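Local coordinates for protein Steely1 (Dictyostelium discoideum, PDB 2H84) that probably works as a hybrid type I/III polyketide synthase that makes acylpyrones in vitro, this piece being its C-terminal type III, thiolase-fold domain, at residues A[15-20]-A[108-113]; A[63-68]-A[205-210]; A[117-122]-A[146-151]; A[350-355]-A[369-374]. One frame throughout, in Å; residues are numbered along the deposited sequence.

How the contacts relate
From the N terminus, contact 1 closes the first long loop by bringing the end of helix 84-110 back to strand 15-22. Contact 2 opens inside that loop, at 63-68, and closes at 205-210 beyond it, so the two cross along the chain. Contact 3 begins after contact 1 has closed and is nested within contact 2; it touches contact 1 where Trp110 packs on Ile117. Contact 4 follows in series as the C-terminal hairpin and meets contact 1 through Phe15 and Val373. All four reach one mixed sheet: contact 3 at its 148-153 border, contacts 1 and 2 through neighbouring strands 15-22 and 209-216, contact 4 near the 294-297 border.

Contact 1: A[15-20]-A[108-113]; sequences FVLGIG and KDWGGD
Asp109 turns its carboxylate onto the backbone of Ile19 from the last turn of helix 84-110. The side chain leaves the helix toward the strand, with CG anti to the backbone N (chi1 -161°). OD1 accepts the amide of Ile19 through its anti lone pair, at 3.1 Å from Ile19 N to Asp109 OD1, in an almost straight bond (178° at the hydrogen). Ile19 O lies close to the same oxygen; these two acceptors share Arg345 as a donor, NH1 forming a salt bridge with Asp109 OD1 and NH2 a hydrogen bond with Ile19 O. An alanine in place of Asp109 would probably leave the Ile19 amide without its acceptor and the Arg345 guanidinium without this counter-charge.

At Trp110 the helix backbone comes down on the strand, with Trp110 CA 4.1 Å from Gly18 CA, an approach eased by the missing side chain of the glycine. Trp110 CA also makes a CA-H...O contact with Leu17 O, at 3.4 Å. Leu17 and Gly18 form a classic beta bulge, both facing Ile214 of neighbouring strand 209-216, and the helix end rests on this irregularity of the thiolase-fold sheet. The Leu17 and Trp110 side chains cross obliquely, Leu17 CB standing 3.7 Å from Trp110 CD1, while the indole NE1 bonds to Glu223.

Gly111 leaves the helix with a positive phi of 98°. The chain then folds back, and Gly112 CA sits over the centre of the indole, 3.4 Å above its plane.

Contact 2: A[63-68]-A[205-210]; sequences RHLVRD and IFADGS
The guanidinium of Arg63 takes Phe206 O at its edge and Ile205 N over one face, the latter 4.0 Å above the plane and offset toward the rim. One face of the Phe206 ring carries Ile205 CG1, offset toward the rim. NH1 of Arg63 donates to Phe206 O at 2.6 Å, with the oxygen only 8° out of the guanidinium plane, and NH2 bonds to Ser203 O, so one arginine joins two carbonyls around the end of helix 197-205. A bend at chi3 (-67°) turns the chain after its CG has passed Ala207 CB at 3.8 Å. An alanine at Arg63 would probably leave Phe206 O and Ser203 O without these donors.

The Phe206 side chain leaves the backbone away from 63-68 and lies about 5 Å from that of Cys157, the predicted catalytic nucleophile, and near a bound hexaethylene glycol; this is consistent with the gatekeeper phenylalanine of chalcone synthases. Beyond it the backbones join, Asp208 N donating to His64 O at 3.1 Å. The Asp208 carboxylate reaches across: OD2 accepts Val66 N at 2.7 Å nearly along its C-O axis, and takes Ser188 OG as a further partner. Leu65 CD2 lies 3.8 Å from Ala207 CA.

Contact 3: A[117-122]-A[146-151]; sequences ITHIVS and DVERVS
Val147 pushes one methyl, CG2, into the hollow between Ile117 and Ile120. This branch stands anti to the backbone N and lies over the Thr118 carbonyl, with Ile120 CB at 4.2 Å from Val147 CG2 and Ile117 CG2 at 4.3 Å from the same methyl. The strands run parallel and in register, and the axes of segments 119-122 and 148-151 approach to 4.9 Å. Glu148 N bonds to Thr118 O, Ile120 N to Glu148 O at 2.9 Å, Val150 N to Ile120 O, and Ser122 N to Val150 O.

On the face that bears His119, Glu148, Val121 and Val150, side chains lie alongside one another. The imidazole runs beside the glutamate with its plane 58° from the carboxylate; Glu148 CB lies 3.4 Å from His119 ND1, and OE1 is near CE1. Val121 and Val150 point the same way, Val121 CG2 resting 3.8 Å from Val150 CB.

This is the strand pair of a beta-alpha-beta unit, and its connecting helix 133-141 packs on the other face, against Ile120, Ser122 and Arg149. Strand 178-185 continues the sheet beyond 119-124, and Ile117 reaches Leu107 and Trp110 of helix 84-110. Along its far side strand 148-153 meets the second subunit, where Glu148 OE1 forms a salt bridge with Arg165 and the Arg149 amide bonds to Asn234, both of that subunit.

Contact 4: A[350-355]-A[369-374]; sequences LPTYSI and FLKNVV
Phe369 and Tyr353 bring their rings together by different first torsions: CG of Phe369 is anti to its backbone N (chi1 -172°), CG of Tyr353 anti to its carbonyl carbon (chi1 -64°). The rings meet obliquely, centroids 5.0 Å apart and planes at 39°, with Phe369 CZ over one face of the tyrosine. The opposite face holds Thr352 CG2, 4.1 Å above the ring centre. At the edge of the ring lies Leu370 O, 3.6 Å from Tyr353 CD1, and the aliphatic Lys371 CD approaches Tyr353 CE1 at 3.7 Å. Ile355 CG1 lies 4.1 Å from Phe369 CD2.

Beneath the rings runs the antiparallel hairpin of strands 353-360 and 364-372. Ser354 and Leu370 form a hydrogen-bonded pair, Ser354 N to Leu370 O and Leu370 N to Ser354 O both spanning 2.8 Å. Toward the C terminus the pairing fades, Asn372 N reaching Thr352 O only in a weak bond, while the Asn372 side chain lies beside Leu350 and Ser354.

Apolar contact dominates one face of the hairpin, and the phenol, whose OH bonds to Thr284 OG1, probably has its rotation fixed by Phe369 and Thr352 on its two faces and by that bond at its tip.

Contact 1: A[15-20]-A[108-113]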
loop_
_atom_site.group_PDB
_atom_site.type_symbol
_atom_site.label_atom_id
_atom_site.label_comp_id
_atom_site.label_asym_id
_atom_site.label_seq_id
_atom_site.Cartn_x
_atom_site.Cartn_y
_atom_site.Cartn_z
ATOM N N PHE A 15 -20.325 1.509 9.096
ATOM C CA PHE A 15 -20.956 2.808 8.839
ATOM C C PHE A 15 -19.904 3.896 8.699
ATOM O O PHE A 15 -18.911 3.891 9.417
ATOM C CB PHE A 15 -21.863 3.232 9.996
ATOM C CG PHE A 15 -23.177 2.532 10.035
ATOM C CD1 PHE A 15 -23.279 1.226 10.515
ATOM C CD2 PHE A 15 -24.322 3.179 9.587
ATOM C CE1 PHE A 15 -24.507 0.575 10.551
ATOM C CE2 PHE A 15 -25.551 2.541 9.618
ATOM C CZ PHE A 15 -25.644 1.233 10.100
ATOM N N VAL A 16 -20.122 4.838 7.791
ATOM C CA VAL A 16 -19.188 5.944 7.620
ATOM C C VAL A 16 -19.662 6.936 8.678
ATOM O O VAL A 16 -20.758 7.486 8.549
ATOM C CB VAL A 16 -19.352 6.586 6.240
ATOM C CG1 VAL A 16 -18.487 7.665 6.079
ATOM C CG2 VAL A 16 -18.970 5.705 5.220
ATOM N N LEU A 17 -18.850 7.169 9.706
ATOM C CA LEU A 17 -19.228 8.059 10.804
ATOM C C LEU A 17 -18.782 9.526 10.714
ATOM O O LEU A 17 -19.123 10.340 11.580
ATOM C CB LEU A 17 -18.735 7.449 12.118
ATOM C CG LEU A 17 -19.157 5.996 12.349
ATOM C CD1 LEU A 17 -18.469 5.454 13.581
ATOM C CD2 LEU A 17 -20.659 5.916 12.494
ATOM N N GLY A 18 -18.030 9.862 9.674
ATOM C CA GLY A 18 -17.586 11.234 9.515
ATOM C C GLY A 18 -16.701 11.404 8.299
ATOM O O GLY A 18 -15.992 10.476 7.919
ATOM N N ILE A 19 -16.740 12.582 7.683
ATOM C CA ILE A 19 -15.923 12.852 6.504
ATOM C C ILE A 19 -15.352 14.263 6.539
ATOM O O ILE A 19 -15.971 15.191 7.057
ATOM C CB ILE A 19 -16.731 12.745 5.216
ATOM C CG1 ILE A 19 -17.550 11.456 5.210
ATOM C CG2 ILE A 19 -15.793 12.796 4.024
ATOM C CD1 ILE A 19 -18.597 11.425 4.113
ATOM N N GLY A 20 -14.170 14.428 5.971
ATOM C CA GLY A 20 -13.561 15.739 5.943
ATOM C C GLY A 20 -12.677 15.832 4.725
ATOM O O GLY A 20 -12.043 14.850 4.334
ATOM N N LYS A 108 -13.371 15.822 13.691
ATOM C CA LYS A 108 -14.381 16.624 14.352
ATOM C C LYS A 108 -15.755 16.260 13.798
ATOM O O LYS A 108 -16.741 16.181 14.532
ATOM C CB LYS A 108 -14.084 18.106 14.142
ATOM C CG LYS A 108 -15.214 18.897 13.537
ATOM C CD LYS A 108 -14.838 20.341 13.545
ATOM C CE LYS A 108 -15.888 21.209 14.181
ATOM N NZ LYS A 108 -17.081 21.416 13.357
ATOM N N ASP A 109 -15.831 16.023 12.498
ATOM C CA ASP A 109 -17.113 15.658 11.919
ATOM C C ASP A 109 -17.608 14.352 12.543
ATOM O O ASP A 109 -18.812 14.163 12.745
ATOM C CB ASP A 109 -17.005 15.485 10.404
ATOM C CG ASP A 109 -18.358 15.562 9.724
ATOM O OD1 ASP A 109 -18.626 14.745 8.815
ATOM O OD2 ASP A 109 -19.157 16.448 10.104
ATOM N N TRP A 110 -16.670 13.456 12.841
ATOM C CA TRP A 110 -16.986 12.170 13.454
ATOM C C TRP A 110 -17.582 12.417 14.830
ATOM O O TRP A 110 -18.589 11.818 15.196
ATOM C CB TRP A 110 -15.715 11.320 13.568
ATOM C CG TRP A 110 -15.792 10.197 14.560
ATOM C CD1 TRP A 110 -16.813 9.300 14.716
ATOM C CD2 TRP A 110 -14.766 9.798 15.473
ATOM N NE1 TRP A 110 -16.483 8.363 15.666
ATOM C CE2 TRP A 110 -15.232 8.645 16.147
ATOM C CE3 TRP A 110 -13.500 10.300 15.790
ATOM C CZ2 TRP A 110 -14.467 7.986 17.114
ATOM C CZ3 TRP A 110 -12.742 9.645 16.750
ATOM C CH2 TRP A 110 -13.228 8.501 17.402
ATOM N N GLY A 111 -16.952 13.313 15.582
ATOM C CA GLY A 111 -17.435 13.634 16.907
ATOM C C GLY A 111 -16.726 12.912 18.037
ATOM O O GLY A 111 -16.539 13.477 19.116
ATOM N N GLY A 112 -16.321 11.670 17.794
ATOM C CA GLY A 112 -15.653 10.893 18.822
ATOM C C GLY A 112 -14.361 11.477 19.360
ATOM O O GLY A 112 -13.920 12.547 18.938
ATOM N N ASP A 113 -13.767 10.777 20.324
ATOM C CA ASP A 113 -12.500 11.189 20.916
ATOM C C ASP A 113 -11.387 10.447 20.177
ATOM O O ASP A 113 -11.385 9.216 20.117
ATOM C CB ASP A 113 -12.471 10.844 22.405
ATOM C CG ASP A 113 -11.059 10.802 22.965
ATOM O OD1 ASP A 113 -10.255 11.708 22.661
ATOM O OD2 ASP A 113 -10.739 9.862 23.721
#

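Contact 2: A[63-68]-A[205-210]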
loop_
_atom_site.group_PDB
_atom_site.type_symbol
_atom_site.label_atom_id
_atom_site.label_comp_id
_atom_site.label_asym_id
_atom_site.label_seq_id
_atom_site.Cartn_x
_atom_site.Cartn_y
_atom_site.Cartn_z
ATOM N N ARG A 63 -10.191 23.881 -10.320
ATOM C CA ARG A 63 -9.330 22.837 -9.782
ATOM C C ARG A 63 -8.393 23.465 -8.758
ATOM O O ARG A 63 -8.066 24.652 -8.850
ATOM C CB ARG A 63 -8.492 22.186 -10.888
ATOM C CG ARG A 63 -9.207 21.117 -11.685
ATOM C CD ARG A 63 -8.245 20.421 -12.628
ATOM N NE ARG A 63 -7.771 21.311 -13.687
ATOM C CZ ARG A 63 -6.644 21.127 -14.370
ATOM N NH1 ARG A 63 -5.865 20.087 -14.110
ATOM N NH2 ARG A 63 -6.295 21.977 -15.319
ATOM N N HIS A 64 -7.979 22.672 -7.773
ATOM C CA HIS A 64 -7.044 23.133 -6.750
ATOM C C HIS A 64 -5.711 22.455 -7.063
ATOM O O HIS A 64 -5.644 21.234 -7.223
ATOM C CB HIS A 64 -7.552 22.747 -5.365
ATOM C CG HIS A 64 -8.811 23.453 -4.980
ATOM N ND1 HIS A 64 -8.817 24.594 -4.204
ATOM C CD2 HIS A 64 -10.104 23.209 -5.298
ATOM C CE1 HIS A 64 -10.059 25.020 -4.063
ATOM N NE2 HIS A 64 -10.859 24.198 -4.718
ATOM N N LEU A 65 -4.651 23.243 -7.161
ATOM C CA LEU A 65 -3.359 22.681 -7.519
ATOM C C LEU A 65 -2.206 23.163 -6.662
ATOM O O LEU A 65 -2.062 24.358 -6.434
ATOM C CB LEU A 65 -3.048 23.018 -8.980
ATOM C CG LEU A 65 -4.147 22.818 -10.020
ATOM C CD1 LEU A 65 -3.722 23.473 -11.309
ATOM C CD2 LEU A 65 -4.415 21.353 -10.222
ATOM N N VAL A 66 -1.378 22.227 -6.203
ATOM C CA VAL A 66 -0.217 22.573 -5.406
ATOM C C VAL A 66 0.675 23.376 -6.349
ATOM O O VAL A 66 1.380 24.285 -5.918
ATOM C CB VAL A 66 0.521 21.305 -4.911
ATOM C CG1 VAL A 66 1.869 21.670 -4.303
ATOM C CG2 VAL A 66 -0.324 20.592 -3.878
ATOM N N ARG A 67 0.637 23.040 -7.637
ATOM C CA ARG A 67 1.419 23.770 -8.631
ATOM C C ARG A 67 0.470 24.542 -9.534
ATOM O O ARG A 67 -0.147 23.978 -10.427
ATOM C CB ARG A 67 2.272 22.830 -9.484
ATOM C CG ARG A 67 3.088 23.561 -10.556
ATOM C CD ARG A 67 4.118 22.656 -11.206
ATOM N NE ARG A 67 4.820 23.331 -12.295
ATOM C CZ ARG A 67 6.133 23.246 -12.488
ATOM N NH1 ARG A 67 6.871 22.522 -11.663
ATOM N NH2 ARG A 67 6.723 23.880 -13.490
ATOM N N ASP A 68 0.355 25.839 -9.288
ATOM C CA ASP A 68 -0.526 26.698 -10.062
ATOM C C ASP A 68 0.170 27.091 -11.354
ATOM O O ASP A 68 0.955 28.032 -11.389
ATOM C CB ASP A 68 -0.885 27.943 -9.241
ATOM C CG ASP A 68 -1.899 28.837 -9.935
ATOM O OD1 ASP A 68 -2.399 29.794 -9.313
ATOM O OD2 ASP A 68 -2.200 28.601 -11.114
ATOM N N ILE A 205 -7.696 17.574 -16.644
ATOM C CA ILE A 205 -8.627 17.028 -15.657
ATOM C C ILE A 205 -8.143 16.701 -14.245
ATOM O O ILE A 205 -8.947 16.701 -13.301
ATOM C CB ILE A 205 -9.282 15.765 -16.191
ATOM C CG1 ILE A 205 -8.222 14.677 -16.381
ATOM C CG2 ILE A 205 -9.965 16.068 -17.506
ATOM C CD1 ILE A 205 -8.795 13.322 -16.768
ATOM N N PHE A 206 -6.852 16.417 -14.085
ATOM C CA PHE A 206 -6.322 16.062 -12.763
ATOM C C PHE A 206 -6.073 17.243 -11.842
ATOM O O PHE A 206 -5.662 18.309 -12.277
ATOM C CB PHE A 206 -5.025 15.250 -12.893
ATOM C CG PHE A 206 -5.213 13.885 -13.510
ATOM C CD1 PHE A 206 -5.976 12.910 -12.867
ATOM C CD2 PHE A 206 -4.627 13.577 -14.737
ATOM C CE1 PHE A 206 -6.146 11.642 -13.430
ATOM C CE2 PHE A 206 -4.785 12.314 -15.316
ATOM C CZ PHE A 206 -5.550 11.345 -14.662
ATOM N N ALA A 207 -6.330 17.031 -10.560
ATOM C CA ALA A 207 -6.140 18.059 -9.541
ATOM C C ALA A 207 -5.640 17.379 -8.264
ATOM O O ALA A 207 -5.546 16.144 -8.210
ATOM C CB ALA A 207 -7.462 18.794 -9.269
ATOM N N ASP A 208 -5.330 18.182 -7.244
ATOM C CA ASP A 208 -4.827 17.654 -5.974
ATOM C C ASP A 208 -5.811 17.828 -4.831
ATOM O O ASP A 208 -6.572 18.794 -4.795
ATOM C CB ASP A 208 -3.521 18.346 -5.592
ATOM C CG ASP A 208 -2.634 18.588 -6.774
ATOM O OD1 ASP A 208 -2.479 17.661 -7.596
ATOM O OD2 ASP A 208 -2.094 19.703 -6.868
ATOM N N GLY A 209 -5.779 16.899 -3.885
ATOM C CA GLY A 209 -6.686 16.989 -2.759
ATOM C C GLY A 209 -6.502 15.860 -1.768
ATOM O O GLY A 209 -5.771 14.894 -2.024
ATOM N N SER A 210 -7.177 15.983 -0.629
ATOM C CA SER A 210 -7.101 14.993 0.431
ATOM C C SER A 210 -8.462 14.879 1.080
ATOM O O SER A 210 -9.107 15.886 1.360
ATOM C CB SER A 210 -6.081 15.429 1.484
ATOM O OG SER A 210 -5.925 14.448 2.500
#

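Contact 3: A[117-122]-A[146-151]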
loop_
_atom_site.group_PDB
_atom_site.type_symbol
_atom_site.label_atom_id
_atom_site.label_comp_id
_atom_site.label_asym_id
_atom_site.label_seq_id
_atom_site.Cartn_x
_atom_site.Cartn_y
_atom_site.Cartn_z
ATOM N N ILE A 117 -9.740 5.930 18.172
ATOM C CA ILE A 117 -9.417 5.427 16.840
ATOM C C ILE A 117 -8.417 4.292 16.924
ATOM O O ILE A 117 -7.280 4.477 17.352
ATOM C CB ILE A 117 -8.875 6.550 15.931
ATOM C CG1 ILE A 117 -10.024 7.512 15.626
ATOM C CG2 ILE A 117 -8.259 5.960 14.661
ATOM C CD1 ILE A 117 -9.827 8.352 14.443
ATOM N N THR A 118 -8.864 3.115 16.507
ATOM C CA THR A 118 -8.045 1.915 16.550
ATOM C C THR A 118 -7.145 1.734 15.345
ATOM O O THR A 118 -6.086 1.113 15.447
ATOM C CB THR A 118 -8.921 0.657 16.672
ATOM O OG1 THR A 118 -9.914 0.654 15.637
ATOM C CG2 THR A 118 -9.588 0.616 18.034
ATOM N N HIS A 119 -7.568 2.268 14.203
ATOM C CA HIS A 119 -6.807 2.125 12.967
ATOM C C HIS A 119 -6.616 3.413 12.193
ATOM O O HIS A 119 -7.475 4.295 12.200
ATOM C CB HIS A 119 -7.494 1.108 12.051
ATOM C CG HIS A 119 -7.523 -0.282 12.607
ATOM N ND1 HIS A 119 -6.650 -1.269 12.198
ATOM C CD2 HIS A 119 -8.306 -0.845 13.558
ATOM C CE1 HIS A 119 -6.894 -2.376 12.873
ATOM N NE2 HIS A 119 -7.894 -2.147 13.706
ATOM N N ILE A 120 -5.476 3.504 11.518
ATOM C CA ILE A 120 -5.166 4.662 10.701
ATOM C C ILE A 120 -4.713 4.112 9.338
ATOM O O ILE A 120 -3.749 3.352 9.241
ATOM C CB ILE A 120 -4.092 5.536 11.412
ATOM C CG1 ILE A 120 -4.274 7.013 11.058
ATOM C CG2 ILE A 120 -2.713 5.014 11.160
ATOM C CD1 ILE A 120 -3.990 7.436 9.713
ATOM N N VAL A 121 -5.466 4.460 8.296
ATOM C CA VAL A 121 -5.184 4.010 6.943
ATOM C C VAL A 121 -4.839 5.156 6.005
ATOM O O VAL A 121 -5.653 6.044 5.761
ATOM C CB VAL A 121 -6.382 3.278 6.344
ATOM C CG1 VAL A 121 -6.007 2.714 4.960
ATOM C CG2 VAL A 121 -6.838 2.184 7.276
ATOM N N SER A 122 -3.632 5.097 5.462
ATOM C CA SER A 122 -3.101 6.096 4.548
ATOM C C SER A 122 -3.221 5.552 3.121
ATOM O O SER A 122 -2.986 4.363 2.900
ATOM C CB SER A 122 -1.637 6.353 4.924
ATOM O OG SER A 122 -0.928 7.056 3.923
ATOM N N ASP A 146 0.083 3.226 19.606
ATOM C CA ASP A 146 -0.111 1.833 19.219
ATOM C C ASP A 146 -1.150 1.636 18.116
ATOM O O ASP A 146 -1.308 0.525 17.606
ATOM C CB ASP A 146 -0.502 1.005 20.451
ATOM C CG ASP A 146 0.696 0.368 21.147
ATOM O OD1 ASP A 146 1.784 0.985 21.185
ATOM O OD2 ASP A 146 0.536 -0.758 21.666
ATOM N N VAL A 147 -1.860 2.704 17.753
ATOM C CA VAL A 147 -2.876 2.620 16.709
ATOM C C VAL A 147 -2.321 1.796 15.546
ATOM O O VAL A 147 -1.165 1.956 15.156
ATOM C CB VAL A 147 -3.289 4.037 16.212
ATOM C CG1 VAL A 147 -2.132 4.695 15.492
ATOM C CG2 VAL A 147 -4.507 3.950 15.304
ATOM N N GLU A 148 -3.149 0.900 15.012
ATOM C CA GLU A 148 -2.738 0.036 13.912
ATOM C C GLU A 148 -2.637 0.753 12.570
ATOM O O GLU A 148 -3.571 1.451 12.154
ATOM C CB GLU A 148 -3.683 -1.166 13.816
ATOM C CG GLU A 148 -3.433 -2.179 14.917
ATOM C CD GLU A 148 -4.274 -3.438 14.792
ATOM O OE1 GLU A 148 -4.334 -4.024 13.685
ATOM O OE2 GLU A 148 -4.862 -3.842 15.820
ATOM N N ARG A 149 -1.490 0.576 11.906
ATOM C CA ARG A 149 -1.229 1.212 10.614
ATOM C C ARG A 149 -1.477 0.320 9.395
ATOM O O ARG A 149 -1.212 -0.883 9.418
ATOM C CB ARG A 149 0.211 1.726 10.531
ATOM C CG ARG A 149 0.857 2.105 11.844
ATOM C CD ARG A 149 1.976 3.133 11.642
ATOM N NE ARG A 149 2.782 2.940 10.432
ATOM C CZ ARG A 149 3.606 1.916 10.215
ATOM N NH1 ARG A 149 3.751 0.956 11.124
ATOM N NH2 ARG A 149 4.302 1.865 9.087
ATOM N N VAL A 150 -1.978 0.941 8.329
ATOM C CA VAL A 150 -2.270 0.270 7.064
ATOM C C VAL A 150 -1.915 1.215 5.916
ATOM O O VAL A 150 -2.497 2.290 5.812
ATOM C CB VAL A 150 -3.766 -0.082 6.950
ATOM C CG1 VAL A 150 -4.032 -0.790 5.642
ATOM C CG2 VAL A 150 -4.178 -0.952 8.103
ATOM N N SER A 151 -0.965 0.831 5.063
ATOM C CA SER A 151 -0.582 1.679 3.922
ATOM C C SER A 151 -1.134 1.169 2.583
ATOM O O SER A 151 -0.487 0.369 1.922
ATOM C CB SER A 151 0.943 1.775 3.804
ATOM O OG SER A 151 1.526 2.501 4.876
#

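Contact 4: A[350-355]-A[369-374]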
loop_
_atom_site.group_PDB
_atom_site.type_symbol
_atom_site.label_atom_id
_atom_site.label_comp_id
_atom_site.label_asym_id
_atom_site.label_seq_id
_atom_site.Cartn_x
_atom_site.Cartn_y
_atom_site.Cartn_z
ATOM N N LEU A 350 -31.728 12.983 -0.472
ATOM C CA LEU A 350 -31.086 11.746 -0.853
ATOM C C LEU A 350 -31.960 10.533 -0.776
ATOM O O LEU A 350 -32.527 10.261 0.328
ATOM C CB LEU A 350 -29.827 11.490 -0.001
ATOM C CG LEU A 350 -28.531 12.207 -0.406
ATOM C CD1 LEU A 350 -27.571 12.193 0.734
ATOM C CD2 LEU A 350 -27.910 11.550 -1.595
ATOM N N PRO A 351 -32.071 9.771 -1.892
ATOM C CA PRO A 351 -32.870 8.551 -2.038
ATOM C C PRO A 351 -32.645 7.623 -0.802
ATOM O O PRO A 351 -31.974 8.000 0.179
ATOM C CB PRO A 351 -32.278 7.809 -3.245
ATOM C CG PRO A 351 -31.333 8.800 -3.885
ATOM C CD PRO A 351 -31.101 9.915 -2.931
ATOM N N THR A 352 -33.052 6.347 -0.840
ATOM C CA THR A 352 -32.803 5.547 0.341
ATOM C C THR A 352 -31.472 4.838 0.179
ATOM O O THR A 352 -30.844 4.447 1.169
ATOM C CB THR A 352 -33.929 4.601 0.610
ATOM O OG1 THR A 352 -35.099 5.381 0.858
ATOM C CG2 THR A 352 -33.626 3.800 1.814
ATOM N N TYR A 353 -30.998 4.777 -1.061
ATOM C CA TYR A 353 -29.748 4.101 -1.369
ATOM C C TYR A 353 -28.819 4.838 -2.336
ATOM O O TYR A 353 -29.249 5.732 -3.064
ATOM C CB TYR A 353 -30.066 2.726 -1.947
ATOM C CG TYR A 353 -30.767 1.779 -1.008
ATOM C CD1 TYR A 353 -30.135 1.340 0.150
ATOM C CD2 TYR A 353 -32.060 1.314 -1.276
ATOM C CE1 TYR A 353 -30.758 0.464 1.020
ATOM C CE2 TYR A 353 -32.699 0.429 -0.401
ATOM C CZ TYR A 353 -32.035 0.012 0.743
ATOM O OH TYR A 353 -32.652 -0.872 1.596
ATOM N N SER A 354 -27.554 4.414 -2.371
ATOM C CA SER A 354 -26.548 5.007 -3.264
ATOM C C SER A 354 -25.617 3.958 -3.836
ATOM O O SER A 354 -25.283 2.982 -3.165
ATOM C CB SER A 354 -25.694 6.059 -2.545
ATOM O OG SER A 354 -26.464 7.179 -2.152
ATOM N N ILE A 355 -25.226 4.150 -5.092
ATOM C CA ILE A 355 -24.290 3.243 -5.735
ATOM C C ILE A 355 -23.020 4.056 -5.977
ATOM O O ILE A 355 -23.076 5.153 -6.551
ATOM C CB ILE A 355 -24.828 2.712 -7.091
ATOM C CG1 ILE A 355 -26.089 1.865 -6.857
ATOM C CG2 ILE A 355 -23.738 1.881 -7.799
ATOM C CD1 ILE A 355 -26.723 1.313 -8.129
ATOM N N PHE A 369 -22.401 -0.305 -2.308
ATOM C CA PHE A 369 -23.816 -0.018 -2.191
ATOM C C PHE A 369 -24.057 0.515 -0.806
ATOM O O PHE A 369 -23.890 -0.201 0.186
ATOM C CB PHE A 369 -24.621 -1.291 -2.454
ATOM C CG PHE A 369 -26.104 -1.072 -2.542
ATOM C CD1 PHE A 369 -26.886 -1.128 -1.401
ATOM C CD2 PHE A 369 -26.719 -0.796 -3.765
ATOM C CE1 PHE A 369 -28.256 -0.907 -1.465
ATOM C CE2 PHE A 369 -28.105 -0.568 -3.844
ATOM C CZ PHE A 369 -28.870 -0.625 -2.689
ATOM N N LEU A 370 -24.435 1.790 -0.733
ATOM C CA LEU A 370 -24.697 2.438 0.565
ATOM C C LEU A 370 -26.144 2.836 0.836
ATOM O O LEU A 370 -26.935 3.011 -0.076
ATOM C CB LEU A 370 -23.853 3.694 0.691
ATOM C CG LEU A 370 -22.358 3.621 0.464
ATOM C CD1 LEU A 370 -22.051 4.297 -0.853
ATOM C CD2 LEU A 370 -21.620 4.316 1.596
ATOM N N LYS A 371 -26.457 3.001 2.114
ATOM C CA LYS A 371 -27.782 3.412 2.549
ATOM C C LYS A 371 -27.615 4.771 3.225
ATOM O O LYS A 371 -26.974 4.885 4.267
ATOM C CB LYS A 371 -28.382 2.391 3.532
ATOM C CG LYS A 371 -29.592 2.906 4.294
ATOM C CD LYS A 371 -30.603 1.799 4.488
ATOM C CE LYS A 371 -31.672 2.177 5.490
ATOM N NZ LYS A 371 -32.187 0.965 6.184
ATOM N N ASN A 372 -28.148 5.801 2.579
ATOM C CA ASN A 372 -28.059 7.165 3.057
ATOM C C ASN A 372 -28.772 7.293 4.390
ATOM O O ASN A 372 -29.999 7.367 4.439
ATOM C CB ASN A 372 -28.672 8.098 2.006
ATOM C CG ASN A 372 -28.131 7.835 0.609
ATOM O OD1 ASN A 372 -28.845 7.966 -0.386
ATOM N ND2 ASN A 372 -26.856 7.457 0.532
ATOM N N VAL A 373 -28.003 7.282 5.477
ATOM C CA VAL A 373 -28.563 7.377 6.829
ATOM C C VAL A 373 -28.726 8.809 7.382
ATOM O O VAL A 373 -29.458 8.998 8.338
ATOM C CB VAL A 373 -27.703 6.638 7.860
ATOM C CG1 VAL A 373 -27.761 5.253 7.689
ATOM C CG2 VAL A 373 -26.356 6.896 7.667
ATOM N N VAL A 374 -28.080 9.809 6.776
ATOM C CA VAL A 374 -28.121 11.232 7.213
ATOM C C VAL A 374 -29.560 11.921 7.309
ATOM O O VAL A 374 -30.844 12.619 7.183
ATOM C CB VAL A 374 -27.104 11.945 6.295
ATOM C CG1 VAL A 374 -27.633 13.123 5.712
ATOM C CG2 VAL A 374 -26.007 12.368 7.031
ATOM O OXT VAL A 374 -28.467 12.421 8.219
#